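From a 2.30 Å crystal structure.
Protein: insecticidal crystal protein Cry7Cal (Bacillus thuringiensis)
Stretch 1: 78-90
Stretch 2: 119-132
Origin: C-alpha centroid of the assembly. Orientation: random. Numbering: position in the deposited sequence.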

# COMPACT_ATOMS: atom_id res chain seq x y z
N LYS A 78 -29.95 -4.37 0.86
CA LYS A 78 -29.68 -5.49 1.75
C LYS A 78 -28.30 -5.36 2.37
O LYS A 78 -28.14 -5.60 3.57
CB LYS A 78 -29.80 -6.81 1.01
CG LYS A 78 -29.52 -7.98 1.94
CD LYS A 78 -29.76 -9.32 1.28
CE LYS A 78 -29.78 -10.43 2.33
NZ LYS A 78 -29.56 -11.78 1.71
N ALA A 79 -27.30 -4.95 1.59
CA ALA A 79 -25.97 -4.76 2.15
C ALA A 79 -26.00 -3.73 3.27
O ALA A 79 -25.52 -3.99 4.38
CB ALA A 79 -24.98 -4.35 1.06
N LEU A 80 -26.61 -2.57 3.01
CA LEU A 80 -26.68 -1.51 4.02
C LEU A 80 -27.41 -1.98 5.27
O LEU A 80 -27.03 -1.61 6.39
CB LEU A 80 -27.37 -0.28 3.44
CG LEU A 80 -26.55 0.55 2.46
CD1 LEU A 80 -27.40 1.66 1.82
CD2 LEU A 80 -25.32 1.14 3.17
N SER A 81 -28.46 -2.77 5.09
CA SER A 81 -29.24 -3.25 6.22
C SER A 81 -28.42 -4.20 7.10
O SER A 81 -28.51 -4.14 8.34
CB SER A 81 -30.51 -3.93 5.69
OG SER A 81 -31.06 -4.84 6.61
N GLU A 82 -27.61 -5.07 6.49
CA GLU A 82 -26.69 -5.89 7.28
C GLU A 82 -25.59 -5.05 7.90
O GLU A 82 -25.14 -5.35 9.01
CB GLU A 82 -26.05 -6.97 6.41
CG GLU A 82 -27.04 -7.75 5.62
CD GLU A 82 -27.49 -8.99 6.35
OE1 GLU A 82 -27.72 -8.90 7.58
OE2 GLU A 82 -27.60 -10.06 5.69
N LEU A 83 -25.15 -3.99 7.20
CA LEU A 83 -24.12 -3.13 7.79
C LEU A 83 -24.64 -2.43 9.03
O LEU A 83 -23.92 -2.27 10.02
CB LEU A 83 -23.60 -2.13 6.75
CG LEU A 83 -22.73 -2.75 5.64
CD1 LEU A 83 -22.49 -1.75 4.52
CD2 LEU A 83 -21.39 -3.26 6.19
N GLU A 84 -25.92 -2.04 9.03
CA GLU A 84 -26.45 -1.40 10.22
C GLU A 84 -26.59 -2.40 11.36
O GLU A 84 -26.29 -2.08 12.51
CB GLU A 84 -27.77 -0.69 9.91
N GLY A 85 -27.01 -3.63 11.06
CA GLY A 85 -27.01 -4.65 12.09
C GLY A 85 -25.62 -4.91 12.64
O GLY A 85 -25.43 -5.03 13.85
N LEU A 86 -24.63 -4.96 11.76
CA LEU A 86 -23.26 -5.13 12.22
C LEU A 86 -22.83 -3.96 13.09
O LEU A 86 -22.16 -4.17 14.11
CB LEU A 86 -22.32 -5.29 11.02
CG LEU A 86 -22.38 -6.71 10.47
CD1 LEU A 86 -21.66 -6.77 9.13
CD2 LEU A 86 -21.78 -7.72 11.49
N ARG A 87 -23.22 -2.73 12.73
CA ARG A 87 -22.87 -1.60 13.59
C ARG A 87 -23.45 -1.77 14.98
O ARG A 87 -22.75 -1.64 15.99
CB ARG A 87 -23.33 -0.27 12.99
CG ARG A 87 -23.20 0.83 14.02
CD ARG A 87 -23.68 2.17 13.54
NE ARG A 87 -25.10 2.21 13.26
CZ ARG A 87 -26.05 2.22 14.19
NH1 ARG A 87 -27.32 2.26 13.82
NH2 ARG A 87 -25.73 2.17 15.47
N ASN A 88 -24.75 -2.07 15.06
CA ASN A 88 -25.37 -2.22 16.38
C ASN A 88 -24.80 -3.42 17.14
O ASN A 88 -24.78 -3.40 18.38
CB ASN A 88 -26.89 -2.31 16.25
CG ASN A 88 -27.53 -0.92 16.06
OD1 ASN A 88 -27.63 -0.13 17.02
ND2 ASN A 88 -27.94 -0.62 14.83
N ALA A 89 -24.32 -4.45 16.44
CA ALA A 89 -23.82 -5.59 17.19
C ALA A 89 -22.43 -5.30 17.72
O ALA A 89 -22.12 -5.62 18.88
CB ALA A 89 -23.83 -6.87 16.33
N LEU A 90 -21.59 -4.66 16.91
CA LEU A 90 -20.30 -4.20 17.43
C LEU A 90 -20.48 -3.23 18.59
O LEU A 90 -19.80 -3.34 19.62
CB LEU A 90 -19.48 -3.57 16.32
CG LEU A 90 -18.96 -4.58 15.31
CD1 LEU A 90 -18.44 -3.86 14.08
CD2 LEU A 90 -17.88 -5.45 15.94
N SER A 119 -22.64 -14.05 19.21
CA SER A 119 -23.74 -13.53 18.40
C SER A 119 -23.24 -12.53 17.37
O SER A 119 -23.76 -12.49 16.25
CB SER A 119 -24.82 -12.91 19.28
OG SER A 119 -24.33 -11.80 20.03
N THR A 120 -22.21 -11.72 17.70
CA THR A 120 -21.73 -10.74 16.72
C THR A 120 -20.92 -11.43 15.63
O THR A 120 -21.01 -11.08 14.45
CB THR A 120 -20.91 -9.64 17.38
OG1 THR A 120 -21.73 -8.89 18.29
CG2 THR A 120 -20.36 -8.68 16.34
N GLU A 121 -20.13 -12.44 16.02
CA GLU A 121 -19.31 -13.15 15.04
C GLU A 121 -20.18 -13.96 14.08
O GLU A 121 -19.85 -14.09 12.90
CB GLU A 121 -18.29 -14.03 15.77
CG GLU A 121 -17.12 -14.49 14.90
CD GLU A 121 -17.47 -15.69 14.01
OE1 GLU A 121 -18.29 -16.53 14.45
OE2 GLU A 121 -16.92 -15.79 12.88
N ASN A 122 -21.31 -14.49 14.58
CA ASN A 122 -22.26 -15.15 13.69
C ASN A 122 -22.88 -14.15 12.71
O ASN A 122 -23.12 -14.51 11.55
CB ASN A 122 -23.34 -15.87 14.51
CG ASN A 122 -22.85 -17.23 15.08
OD1 ASN A 122 -21.87 -17.81 14.61
ND2 ASN A 122 -23.55 -17.73 16.09
N LEU A 123 -23.12 -12.90 13.13
CA LEU A 123 -23.64 -11.92 12.18
C LEU A 123 -22.69 -11.75 11.00
O LEU A 123 -23.13 -11.68 9.85
CB LEU A 123 -23.90 -10.57 12.86
CG LEU A 123 -24.71 -9.58 11.98
CD1 LEU A 123 -25.93 -10.28 11.40
CD2 LEU A 123 -25.16 -8.35 12.74
N PHE A 124 -21.39 -11.70 11.27
CA PHE A 124 -20.44 -11.61 10.16
C PHE A 124 -20.58 -12.82 9.23
O PHE A 124 -20.68 -12.66 8.01
CB PHE A 124 -19.01 -11.46 10.69
CG PHE A 124 -18.64 -10.04 11.08
CD1 PHE A 124 -18.24 -9.12 10.12
CD2 PHE A 124 -18.70 -9.62 12.40
CE1 PHE A 124 -17.89 -7.82 10.47
CE2 PHE A 124 -18.36 -8.33 12.76
CZ PHE A 124 -17.96 -7.42 11.80
N LYS A 125 -20.61 -14.03 9.79
CA LYS A 125 -20.83 -15.21 8.96
C LYS A 125 -22.09 -15.06 8.12
O LYS A 125 -22.06 -15.24 6.90
CB LYS A 125 -20.91 -16.47 9.80
CG LYS A 125 -19.61 -16.87 10.42
CD LYS A 125 -19.86 -18.02 11.39
CE LYS A 125 -18.55 -18.46 12.02
NZ LYS A 125 -18.83 -18.95 13.40
N PHE A 126 -23.19 -14.69 8.77
CA PHE A 126 -24.44 -14.49 8.03
C PHE A 126 -24.34 -13.33 7.04
O PHE A 126 -24.88 -13.40 5.94
CB PHE A 126 -25.59 -14.26 9.01
CG PHE A 126 -26.91 -14.00 8.35
CD1 PHE A 126 -27.32 -12.70 8.06
CD2 PHE A 126 -27.75 -15.04 8.00
CE1 PHE A 126 -28.53 -12.45 7.44
CE2 PHE A 126 -28.97 -14.80 7.39
CZ PHE A 126 -29.36 -13.51 7.12
N ALA A 127 -23.64 -12.24 7.42
CA ALA A 127 -23.73 -11.01 6.62
C ALA A 127 -22.73 -10.94 5.47
O ALA A 127 -23.06 -10.39 4.42
CB ALA A 127 -23.54 -9.79 7.52
N MET A 128 -21.51 -11.44 5.66
CA MET A 128 -20.49 -11.36 4.61
C MET A 128 -20.98 -11.73 3.22
O MET A 128 -20.63 -11.00 2.27
CB MET A 128 -19.27 -12.21 5.00
CG MET A 128 -18.42 -11.58 6.10
SD MET A 128 -17.91 -9.86 5.74
CE MET A 128 -16.76 -10.09 4.38
N PRO A 129 -21.76 -12.82 3.01
CA PRO A 129 -22.20 -13.13 1.64
C PRO A 129 -22.97 -11.99 0.97
O PRO A 129 -22.91 -11.87 -0.25
CB PRO A 129 -23.08 -14.38 1.82
CG PRO A 129 -22.53 -15.04 3.01
CD PRO A 129 -22.11 -13.91 3.94
N SER A 130 -23.69 -11.17 1.73
CA SER A 130 -24.38 -10.03 1.13
C SER A 130 -23.42 -9.01 0.52
O SER A 130 -23.85 -8.16 -0.27
CB SER A 130 -25.26 -9.33 2.17
OG SER A 130 -26.17 -10.23 2.77
N PHE A 131 -22.13 -9.06 0.87
CA PHE A 131 -21.15 -8.11 0.34
C PHE A 131 -20.42 -8.65 -0.87
O PHE A 131 -19.48 -8.01 -1.36
CB PHE A 131 -20.16 -7.70 1.44
CG PHE A 131 -20.82 -7.25 2.74
CD1 PHE A 131 -21.94 -6.42 2.72
CD2 PHE A 131 -20.33 -7.67 3.96
CE1 PHE A 131 -22.54 -6.03 3.89
CE2 PHE A 131 -20.93 -7.28 5.13
CZ PHE A 131 -22.03 -6.46 5.09
N ARG A 132 -20.82 -9.82 -1.36
CA ARG A 132 -20.30 -10.43 -2.58
C ARG A 132 -21.43 -11.04 -3.40
O ARG A 132 -21.23 -12.07 -4.06
CB ARG A 132 -19.23 -11.48 -2.26
CG ARG A 132 -19.63 -12.51 -1.21
CD ARG A 132 -18.85 -13.80 -1.43
NE ARG A 132 -18.97 -14.76 -0.33
CZ ARG A 132 -19.91 -15.71 -0.24
NH1 ARG A 132 -20.85 -15.84 -1.17
NH2 ARG A 132 -19.91 -16.54 0.81
O HOH W 1 -27.52 -11.55 0.08
O HOH W 2 -26.73 -12.10 4.19

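Residues 78-90 lie wholly within a helix, as the i to i+4 bonds indicate, among them Leu 86 N to Glu 82 O at 2.8 Å. The second stretch is helical from its start through the region of Ala 127; the i to i+4 pattern still holds at Met 128 N to Phe 124 O (2.8 Å), and the span drops to i to i+3 at Ser 130 N to Ala 127 O (2.9 Å) and Phe 131 N to Met 128 O (2.8 Å). The two axes approach to 9.6 Å with 163° between their N-to-C directions, so the helices run nearly antiparallel. The register follows: the CA atoms of Ala 79 and Ser 130 are 5.6 Å apart, and those of Ala 89 and Thr 120, at the other end, are also 5.6 Å apart.

Packing is chiefly apolar, and the pair buries 691 Å². Leu 86 has more of its area covered by the other stretch than any other residue of its stretch. Its CD2 sits 3.6 Å from the centroid of the Phe 124 ring and 8° off the normal, a CH-pi contact over the face, and also lies 3.5 Å from Leu 123 CG. Its CD1 reaches Ala 127 CB at 3.9 Å and approaches the edge of the Phe 131 ring, 4.1 Å from CZ. That same CZ is 3.4 Å from Leu 83 CD2, while Phe 131 CD1 lies 4.0 Å from Ala 79 CB. Near Thr 120, Ala 89 CB points toward the other stretch and lies 3.5 Å from Thr 120 OG1.

Polar contact gathers near Ser 130. No clear direct hydrogen bond crosses the interface, but water does. The oxygen of water 2 lies 2.7 Å from Glu 82 OE2 and 2.9 Å from Phe 126 O, donating to both, and hydrogen-bonds Ser 130 OG at 2.4 Å, a short distance. Water 1 accepts from Lys 78 NZ at 2.6 Å and bonds Ser 130 OG at 3.3 Å; the extended, all-t lysine chain carries its amine there.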